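Side-chain contacts in DNA alpha-glucosyltransferase (Enterobacteria phage T4, PDB 1XV5), which belongs to the glycosyltransferases of the GT-B fold, with two Rossmann-like domains facing each other across a cleft, and holds uridine-5'-diphosphate in this structure: residues Val111-Asp116 and Lys393-Ile398; Thr187-Val192 and Lys377-Leu382; Leu382-His385 and Ser389-Phe392. One frame throughout, in Å; residues are numbered along the deposited sequence.

Interaction 1 of 3, residues Val111-Asp116 and Lys393-Ile398; sequences VVYQHD and KEQFDI. With EDO (1,2-ethanediol), chain D.
The ring of Tyr113 meets the amide group of Gln395 at its edge, close to the ring plane, while Phe139 stacks against it, Phe175 adds an edge-to-face contact and Phe20 meets it at an oblique tilt. The two flat groups are not coplanar: amide and ring planes lie 58° apart, and the side chains cross at a slant. The phenol end does the touching. Tyr113 OH lies 3.5 Å from Gln395 CB and 3.6 Å from Gln395 CD, and thus rests alongside the first part of the glutamine chain as well as its amide. Ring carbon CE1 of Tyr113 lies 4.1 Å from Gln395 CD. Gln395 gets there because its chain is extended beyond CG (chi2 168°), carrying the amide from the helix down to the strand. Both residues are buried, so this polar meeting takes place in largely aromatic surroundings, with Phe20, Phe139 and Phe175 close by. At the end of 111-116, away from the helix, Asp116 OD2 accepts a hydrogen bond from O1 of a 1,2-ethanediol molecule at 2.9 Å. Val111, Val112 and Tyr113 are tied by backbone hydrogen bonds to strands 78-83 and 137-140. The example illustrates how a GT-B enzyme lets its C-terminal helix, 388-399, pack against the parallel sheet of the N-terminal Rossmann-like domain.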
loop_
_atom_site.group_PDB
_atom_site.type_symbol
_atom_site.label_atom_id
_atom_site.label_comp_id
_atom_site.label_asym_id
_atom_site.label_seq_id
_atom_site.Cartn_x
_atom_site.Cartn_y
_atom_site.Cartn_z
ATOM N N VAL A 111 -12.361 4.578 -14.936
ATOM C CA VAL A 111 -10.967 4.771 -14.575
ATOM C C VAL A 111 -10.426 3.486 -13.962
ATOM O O VAL A 111 -10.998 2.950 -13.012
ATOM C CB VAL A 111 -10.821 5.914 -13.555
ATOM C CG1 VAL A 111 -9.353 6.140 -13.235
ATOM C CG2 VAL A 111 -11.456 7.181 -14.109
ATOM N N VAL A 112 -9.325 2.987 -14.509
ATOM C CA VAL A 112 -8.737 1.765 -13.991
ATOM C C VAL A 112 -7.361 2.003 -13.393
ATOM O O VAL A 112 -6.468 2.541 -14.048
ATOM C CB VAL A 112 -8.613 0.696 -15.090
ATOM C CG1 VAL A 112 -7.945 -0.547 -14.525
ATOM C CG2 VAL A 112 -9.995 0.356 -15.637
ATOM N N TYR A 113 -7.207 1.607 -12.134
ATOM C CA TYR A 113 -5.941 1.745 -11.428
ATOM C C TYR A 113 -5.328 0.363 -11.242
ATOM O O TYR A 113 -5.985 -0.544 -10.722
ATOM C CB TYR A 113 -6.154 2.350 -10.036
ATOM C CG TYR A 113 -6.326 3.852 -9.969
ATOM C CD1 TYR A 113 -5.230 4.690 -9.746
ATOM C CD2 TYR A 113 -7.591 4.432 -10.064
ATOM C CE1 TYR A 113 -5.394 6.071 -9.607
ATOM C CE2 TYR A 113 -7.767 5.808 -9.928
ATOM C CZ TYR A 113 -6.667 6.621 -9.696
ATOM O OH TYR A 113 -6.843 7.972 -9.525
ATOM N N GLN A 114 -4.085 0.196 -11.677
ATOM C CA GLN A 114 -3.401 -1.072 -11.479
ATOM C C GLN A 114 -2.520 -0.838 -10.264
ATOM O O GLN A 114 -1.517 -0.130 -10.339
ATOM C CB GLN A 114 -2.537 -1.451 -12.679
ATOM C CG GLN A 114 -1.786 -2.746 -12.432
ATOM C CD GLN A 114 -2.706 -3.834 -11.910
ATOM O OE1 GLN A 114 -3.604 -4.298 -12.619
ATOM N NE2 GLN A 114 -2.499 -4.236 -10.664
ATOM N N HIS A 115 -2.909 -1.439 -9.145
ATOM C CA HIS A 115 -2.206 -1.268 -7.881
ATOM C C HIS A 115 -1.103 -2.266 -7.572
ATOM O O HIS A 115 -0.365 -2.090 -6.599
ATOM C CB HIS A 115 -3.229 -1.283 -6.747
ATOM C CG HIS A 115 -4.167 -0.119 -6.773
ATOM N ND1 HIS A 115 -3.777 1.157 -6.424
ATOM C CD2 HIS A 115 -5.467 -0.028 -7.140
ATOM C CE1 HIS A 115 -4.795 1.983 -6.576
ATOM N NE2 HIS A 115 -5.834 1.289 -7.011
ATOM N N ASP A 116 -0.981 -3.306 -8.388
ATOM C CA ASP A 116 0.036 -4.320 -8.143
ATOM C C ASP A 116 1.298 -4.157 -8.985
ATOM O O ASP A 116 1.330 -3.370 -9.933
ATOM C CB ASP A 116 -0.584 -5.707 -8.312
ATOM C CG ASP A 116 -1.605 -6.012 -7.224
ATOM O OD1 ASP A 116 -2.432 -6.930 -7.407
ATOM O OD2 ASP A 116 -1.576 -5.327 -6.173
ATOM N N LYS A 393 -5.342 15.303 -6.448
ATOM C CA LYS A 393 -5.658 16.449 -7.297
ATOM C C LYS A 393 -5.014 16.191 -8.657
ATOM O O LYS A 393 -5.634 16.396 -9.702
ATOM C CB LYS A 393 -5.098 17.740 -6.695
ATOM C CG LYS A 393 -5.085 18.923 -7.662
ATOM C CD LYS A 393 -6.482 19.265 -8.149
ATOM C CE LYS A 393 -6.454 20.309 -9.260
ATOM N NZ LYS A 393 -5.716 21.534 -8.862
ATOM N N GLU A 394 -3.764 15.731 -8.634
ATOM C CA GLU A 394 -3.040 15.424 -9.862
ATOM C C GLU A 394 -3.820 14.378 -10.664
ATOM O O GLU A 394 -3.999 14.512 -11.873
ATOM C CB GLU A 394 -1.643 14.875 -9.540
ATOM C CG GLU A 394 -0.798 14.565 -10.775
ATOM C CD GLU A 394 0.502 13.845 -10.441
ATOM O OE1 GLU A 394 1.244 14.324 -9.556
ATOM O OE2 GLU A 394 0.780 12.802 -11.071
ATOM N N GLN A 395 -4.287 13.339 -9.979
ATOM C CA GLN A 395 -5.032 12.269 -10.631
ATOM C C GLN A 395 -6.382 12.762 -11.136
ATOM O O GLN A 395 -6.817 12.389 -12.223
ATOM C CB GLN A 395 -5.209 11.094 -9.661
ATOM C CG GLN A 395 -3.865 10.549 -9.178
ATOM C CD GLN A 395 -3.967 9.590 -8.011
ATOM O OE1 GLN A 395 -3.013 9.437 -7.243
ATOM N NE2 GLN A 395 -5.112 8.930 -7.872
ATOM N N PHE A 396 -7.036 13.609 -10.351
ATOM C CA PHE A 396 -8.333 14.149 -10.740
ATOM C C PHE A 396 -8.206 14.955 -12.032
ATOM O O PHE A 396 -9.060 14.868 -12.916
ATOM C CB PHE A 396 -8.896 15.028 -9.619
ATOM C CG PHE A 396 -10.241 15.625 -9.932
ATOM C CD1 PHE A 396 -10.343 16.839 -10.605
ATOM C CD2 PHE A 396 -11.409 14.963 -9.568
ATOM C CE1 PHE A 396 -11.588 17.385 -10.909
ATOM C CE2 PHE A 396 -12.663 15.503 -9.871
ATOM C CZ PHE A 396 -12.747 16.716 -10.542
ATOM N N ASP A 397 -7.137 15.735 -12.142
ATOM C CA ASP A 397 -6.920 16.542 -13.338
ATOM C C ASP A 397 -6.711 15.667 -14.568
ATOM O O ASP A 397 -7.168 16.001 -15.663
ATOM C CB ASP A 397 -5.725 17.475 -13.131
ATOM C CG ASP A 397 -6.041 18.611 -12.180
ATOM O OD1 ASP A 397 -5.103 19.322 -11.760
ATOM O OD2 ASP A 397 -7.235 18.799 -11.860
ATOM N N ILE A 398 -6.027 14.543 -14.383
ATOM C CA ILE A 398 -5.774 13.614 -15.475
ATOM C C ILE A 398 -7.068 12.901 -15.870
ATOM O O ILE A 398 -7.332 12.676 -17.052
ATOM C CB ILE A 398 -4.725 12.555 -15.066
ATOM C CG1 ILE A 398 -3.355 13.218 -14.907
ATOM C CG2 ILE A 398 -4.673 11.434 -16.100
ATOM C CD1 ILE A 398 -2.277 12.288 -14.356
HETATM C C1 EDO D . -2.159 -6.691 -2.741
HETATM O O1 EDO D . -2.839 -6.731 -4.009
HETATM C C2 EDO D . -2.573 -5.467 -1.915
HETATM O O2 EDO D . -2.150 -4.239 -2.530
#

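Interaction 2 of 3, residues Thr187-Val192 and Lys377-Leu382; sequences TYWKDV and KAYEFL
Trp189 and Tyr379 reach each other with similar first torsions, CG lying opposite the backbone N in both (chi1 -158° in Trp189, 168° in Tyr379). The large groups thereby span a backbone separation of 10.4 Å between the CA atoms of Trp189 and Tyr379. The six-membered part of the indole does the touching: Trp189 CH2 comes to 3.8 Å from Tyr379 CB, and Trp189 CZ3 to 3.9 Å from Tyr379 CD2. Contact thus falls on the root of the tyrosine side chain and one flank of its ring. The ring planes stand at 78° with the centroids 5.5 Å apart, an oblique meeting of the two rings. No hydrogen bond joins the segments; what they share is carbon-to-carbon packing. Just beyond the indole the chain is braced by a bond from Lys190 NZ to Tyr188 O, 2.8 Å long, and the same ammonium forms a salt bridge with Glu283. Arg185 makes cation-pi contacts with both aromatic rings. Trp189 is the first residue to leave helical geometry after helix 181-188, and its indole lies on helix 368-386, where it also touches Arg375 and Glu376, while Tyr379 packs back onto Ile181 and Val182 of helix 181-188.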
loop_
_atom_site.group_PDB
_atom_site.type_symbol
_atom_site.label_atom_id
_atom_site.label_comp_id
_atom_site.label_asym_id
_atom_site.label_seq_id
_atom_site.Cartn_x
_atom_site.Cartn_y
_atom_site.Cartn_z
ATOM N N THR A 187 -4.246 12.836 14.612
ATOM C CA THR A 187 -4.902 11.817 15.420
ATOM C C THR A 187 -3.963 10.954 16.262
ATOM O O THR A 187 -4.348 10.490 17.333
ATOM C CB THR A 187 -5.742 10.866 14.523
ATOM O OG1 THR A 187 -6.776 11.613 13.870
ATOM C CG2 THR A 187 -6.375 9.754 15.348
ATOM N N TYR A 188 -2.732 10.750 15.800
ATOM C CA TYR A 188 -1.806 9.880 16.525
ATOM C C TYR A 188 -0.489 10.440 17.040
ATOM O O TYR A 188 0.150 9.806 17.876
ATOM C CB TYR A 188 -1.481 8.652 15.668
ATOM C CG TYR A 188 -2.696 7.841 15.309
ATOM C CD1 TYR A 188 -3.381 8.068 14.116
ATOM C CD2 TYR A 188 -3.196 6.885 16.186
ATOM C CE1 TYR A 188 -4.536 7.363 13.807
ATOM C CE2 TYR A 188 -4.356 6.174 15.891
ATOM C CZ TYR A 188 -5.020 6.420 14.700
ATOM O OH TYR A 188 -6.171 5.731 14.404
ATOM N N TRP A 189 -0.072 11.600 16.546
ATOM C CA TRP A 189 1.205 12.176 16.965
ATOM C C TRP A 189 1.338 12.271 18.486
ATOM O O TRP A 189 0.449 12.781 19.172
ATOM C CB TRP A 189 1.382 13.556 16.331
ATOM C CG TRP A 189 2.810 14.023 16.248
ATOM C CD1 TRP A 189 3.515 14.696 17.205
ATOM C CD2 TRP A 189 3.687 13.891 15.122
ATOM N NE1 TRP A 189 4.775 14.998 16.742
ATOM C CE2 TRP A 189 4.908 14.515 15.467
ATOM C CE3 TRP A 189 3.559 13.308 13.855
ATOM C CZ2 TRP A 189 5.998 14.574 14.587
ATOM C CZ3 TRP A 189 4.645 13.366 12.976
ATOM C CH2 TRP A 189 5.848 13.997 13.351
ATOM N N LYS A 190 2.458 11.780 19.003
ATOM C CA LYS A 190 2.719 11.794 20.437
ATOM C C LYS A 190 3.857 12.742 20.784
ATOM O O LYS A 190 4.698 13.049 19.940
ATOM C CB LYS A 190 3.111 10.393 20.919
ATOM C CG LYS A 190 2.061 9.314 20.708
ATOM C CD LYS A 190 0.880 9.497 21.648
ATOM C CE LYS A 190 -0.139 8.374 21.483
ATOM N NZ LYS A 190 -0.737 8.367 20.120
ATOM N N ASP A 191 3.883 13.204 22.030
ATOM C CA ASP A 191 4.966 14.065 22.474
ATOM C C ASP A 191 6.149 13.105 22.578
ATOM O O ASP A 191 5.963 11.928 22.900
ATOM C CB ASP A 191 4.652 14.675 23.843
ATOM C CG ASP A 191 5.732 15.638 24.314
ATOM O OD1 ASP A 191 6.717 15.188 24.941
ATOM O OD2 ASP A 191 5.601 16.851 24.046
ATOM N N VAL A 192 7.353 13.595 22.307
ATOM C CA VAL A 192 8.539 12.743 22.344
ATOM C C VAL A 192 8.733 12.002 23.672
ATOM O O VAL A 192 9.273 10.894 23.698
ATOM C CB VAL A 192 9.824 13.554 21.998
ATOM C CG1 VAL A 192 10.126 14.571 23.088
ATOM C CG2 VAL A 192 11.002 12.605 21.794
ATOM N N LYS A 377 11.015 16.694 10.177
ATOM C CA LYS A 377 11.481 16.751 8.796
ATOM C C LYS A 377 10.864 15.620 7.971
ATOM O O LYS A 377 10.421 15.841 6.846
ATOM C CB LYS A 377 13.009 16.663 8.725
ATOM C CG LYS A 377 13.711 17.961 9.109
ATOM C CD LYS A 377 15.211 17.912 8.845
ATOM C CE LYS A 377 15.920 16.941 9.769
ATOM N NZ LYS A 377 17.406 17.067 9.656
ATOM N N ALA A 378 10.825 14.415 8.537
ATOM C CA ALA A 378 10.265 13.263 7.833
ATOM C C ALA A 378 8.793 13.479 7.533
ATOM O O ALA A 378 8.331 13.201 6.429
ATOM C CB ALA A 378 10.446 11.998 8.658
ATOM N N TYR A 379 8.054 13.954 8.528
ATOM C CA TYR A 379 6.635 14.211 8.342
ATOM C C TYR A 379 6.404 15.195 7.200
ATOM O O TYR A 379 5.586 14.944 6.317
ATOM C CB TYR A 379 6.014 14.758 9.629
ATOM C CG TYR A 379 4.614 15.306 9.433
ATOM C CD1 TYR A 379 4.400 16.670 9.233
ATOM C CD2 TYR A 379 3.506 14.455 9.402
ATOM C CE1 TYR A 379 3.120 17.174 9.007
ATOM C CE2 TYR A 379 2.222 14.948 9.175
ATOM C CZ TYR A 379 2.037 16.307 8.979
ATOM O OH TYR A 379 0.773 16.804 8.749
ATOM N N GLU A 380 7.123 16.313 7.213
ATOM C CA GLU A 380 6.956 17.318 6.165
ATOM C C GLU A 380 7.363 16.789 4.794
ATOM O O GLU A 380 6.702 17.057 3.795
ATOM C CB GLU A 380 7.772 18.575 6.488
ATOM C CG GLU A 380 7.656 19.663 5.421
ATOM C CD GLU A 380 6.238 20.190 5.264
ATOM O OE1 GLU A 380 5.956 20.854 4.244
ATOM O OE2 GLU A 380 5.403 19.952 6.165
ATOM N N PHE A 381 8.454 16.033 4.747
ATOM C CA PHE A 381 8.931 15.482 3.483
ATOM C C PHE A 381 7.913 14.530 2.861
ATOM O O PHE A 381 7.600 14.623 1.674
ATOM C CB PHE A 381 10.244 14.730 3.699
ATOM C CG PHE A 381 10.841 14.174 2.435
ATOM C CD1 PHE A 381 11.436 15.016 1.501
ATOM C CD2 PHE A 381 10.817 12.806 2.183
ATOM C CE1 PHE A 381 12.001 14.506 0.334
ATOM C CE2 PHE A 381 11.378 12.283 1.022
ATOM C CZ PHE A 381 11.975 13.135 0.091
ATOM N N LEU A 382 7.409 13.604 3.668
ATOM C CA LEU A 382 6.443 12.632 3.183
ATOM C C LEU A 382 5.125 13.309 2.819
ATOM O O LEU A 382 4.451 12.898 1.880
ATOM C CB LEU A 382 6.241 11.538 4.234
ATOM C CG LEU A 382 7.516 10.715 4.473
ATOM C CD1 LEU A 382 7.287 9.721 5.603
ATOM C CD2 LEU A 382 7.918 9.986 3.190
#

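Interaction 3 of 3, residues Leu382-His385 and Ser389-Phe392; sequences LYQH and SFCF
Tyr383 offers one face of its ring to the edge of Phe390, an edge-to-face pair with centroids 5.2 Å apart and planes at 62°. Phe390 CE2 is the leading atom, 3.8 Å from Tyr383 CE2 and set toward the rim of the tyrosine ring. The same CE2 also lies 3.4 Å from the backbone O of Tyr383, which sits in the plane of the phenylalanine ring at its edge. Farther out, a water donates to Ser389 OG at 2.8 Å and lies at a long, weak 3.4 Å from Tyr383 OH; Ser389 OG is in addition hydrogen-bonded to Asp387. At Gln384 the chain bends at chi2 (-70°), which brings its amide back near the CZ end of the Phe390 ring, while the backbone O of Gln384 receives a hydrogen bond from Arg333, which makes a cation-pi contact with Phe390 too. His385 contributes its backbone: His385 O is 3.9 Å from Cys391 SG; its CB is directed away from 389-392, and its ring NE2 is bonded to Lys331 O. Phe390 packs on the inner side of the turn between helices 368-386 and 388-399, next to each other in the chain. The arrangement is consistent with the C-terminal helical crossover to the N-terminal domain known from GT-B glycosyltransferases.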
loop_
_atom_site.group_PDB
_atom_site.type_symbol
_atom_site.label_atom_id
_atom_site.label_comp_id
_atom_site.label_asym_id
_atom_site.label_seq_id
_atom_site.Cartn_x
_atom_site.Cartn_y
_atom_site.Cartn_z
ATOM N N LEU A 382 7.409 13.604 3.668
ATOM C CA LEU A 382 6.443 12.632 3.183
ATOM C C LEU A 382 5.125 13.309 2.819
ATOM O O LEU A 382 4.451 12.898 1.880
ATOM C CB LEU A 382 6.241 11.538 4.234
ATOM C CG LEU A 382 7.516 10.715 4.473
ATOM C CD1 LEU A 382 7.287 9.721 5.603
ATOM C CD2 LEU A 382 7.918 9.986 3.190
ATOM N N TYR A 383 4.767 14.352 3.561
ATOM C CA TYR A 383 3.548 15.105 3.275
ATOM C C TYR A 383 3.681 15.725 1.878
ATOM O O TYR A 383 2.795 15.591 1.027
ATOM C CB TYR A 383 3.373 16.210 4.318
ATOM C CG TYR A 383 2.385 17.279 3.921
ATOM C CD1 TYR A 383 1.014 17.023 3.911
ATOM C CD2 TYR A 383 2.823 18.544 3.534
ATOM C CE1 TYR A 383 0.101 18.003 3.521
ATOM C CE2 TYR A 383 1.919 19.531 3.140
ATOM C CZ TYR A 383 0.562 19.252 3.138
ATOM O OH TYR A 383 -0.337 20.228 2.766
ATOM N N GLN A 384 4.802 16.403 1.647
ATOM C CA GLN A 384 5.058 17.037 0.359
ATOM C C GLN A 384 5.110 16.007 -0.763
ATOM O O GLN A 384 4.680 16.267 -1.884
ATOM C CB GLN A 384 6.387 17.802 0.402
ATOM C CG GLN A 384 6.340 19.071 1.239
ATOM C CD GLN A 384 5.498 20.158 0.594
ATOM O OE1 GLN A 384 5.044 21.089 1.261
ATOM N NE2 GLN A 384 5.294 20.048 -0.712
ATOM N N HIS A 385 5.627 14.824 -0.456
ATOM C CA HIS A 385 5.749 13.799 -1.475
ATOM C C HIS A 385 4.482 13.059 -1.862
ATOM O O HIS A 385 4.250 12.825 -3.048
ATOM C CB HIS A 385 6.793 12.760 -1.067
ATOM C CG HIS A 385 7.059 11.737 -2.129
ATOM N ND1 HIS A 385 6.715 10.409 -1.992
ATOM C CD2 HIS A 385 7.590 11.861 -3.367
ATOM C CE1 HIS A 385 7.022 9.760 -3.101
ATOM N NE2 HIS A 385 7.555 10.619 -3.951
ATOM N N SER A 389 -3.861 15.658 -0.671
ATOM C CA SER A 389 -4.138 17.006 -1.157
ATOM C C SER A 389 -3.407 17.317 -2.456
ATOM O O SER A 389 -3.877 18.123 -3.263
ATOM C CB SER A 389 -3.781 18.051 -0.090
ATOM O OG SER A 389 -2.386 18.110 0.144
ATOM N N PHE A 390 -2.263 16.672 -2.657
ATOM C CA PHE A 390 -1.468 16.867 -3.861
ATOM C C PHE A 390 -1.743 15.815 -4.933
ATOM O O PHE A 390 -2.121 16.137 -6.059
ATOM C CB PHE A 390 0.029 16.798 -3.540
ATOM C CG PHE A 390 0.497 17.830 -2.561
ATOM C CD1 PHE A 390 0.412 19.185 -2.860
ATOM C CD2 PHE A 390 1.051 17.444 -1.343
ATOM C CE1 PHE A 390 0.876 20.143 -1.958
ATOM C CE2 PHE A 390 1.518 18.392 -0.436
ATOM C CZ PHE A 390 1.431 19.745 -0.744
ATOM N N CYS A 391 -1.544 14.552 -4.567
ATOM C CA CYS A 391 -1.688 13.448 -5.504
ATOM C C CYS A 391 -3.078 13.191 -6.072
ATOM O O CYS A 391 -3.211 12.979 -7.273
ATOM C CB CYS A 391 -1.127 12.172 -4.879
ATOM S SG CYS A 391 0.562 12.385 -4.239
ATOM N N PHE A 392 -4.112 13.199 -5.234
ATOM C CA PHE A 392 -5.454 12.967 -5.760
ATOM C C PHE A 392 -5.896 14.114 -6.672
ATOM O O PHE A 392 -6.716 13.921 -7.574
ATOM C CB PHE A 392 -6.456 12.736 -4.619
ATOM C CG PHE A 392 -6.515 11.301 -4.155
ATOM C CD1 PHE A 392 -6.372 10.978 -2.809
ATOM C CD2 PHE A 392 -6.696 10.270 -5.075
ATOM C CE1 PHE A 392 -6.405 9.647 -2.383
ATOM C CE2 PHE A 392 -6.731 8.932 -4.661
ATOM C CZ PHE A 392 -6.584 8.624 -3.312
HETATM O O HOH W 1 -2.320 20.910 0.037
#

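Overall arrangement
Taken together, the three contacts follow one C-terminal helical run through the molecule. Interaction 1 is buried and fixes helix 388-399 to the N-terminal sheet; interaction 2 lies at the surface and sets helix 368-386 against the end of helix 181-188; interaction 3, partly buried, joins these two C-terminal helices to each other. It shares Leu382 with interaction 2 and adjoins interaction 1 in sequence, with centres about 15 and 14 Å away respectively. Chemistry changes with place. A phenol and an amide meet in the protein interior in interaction 1, interaction 2 is an apolar aromatic crossing, and interaction 3 combines an edge-to-face pair with a water at its rim.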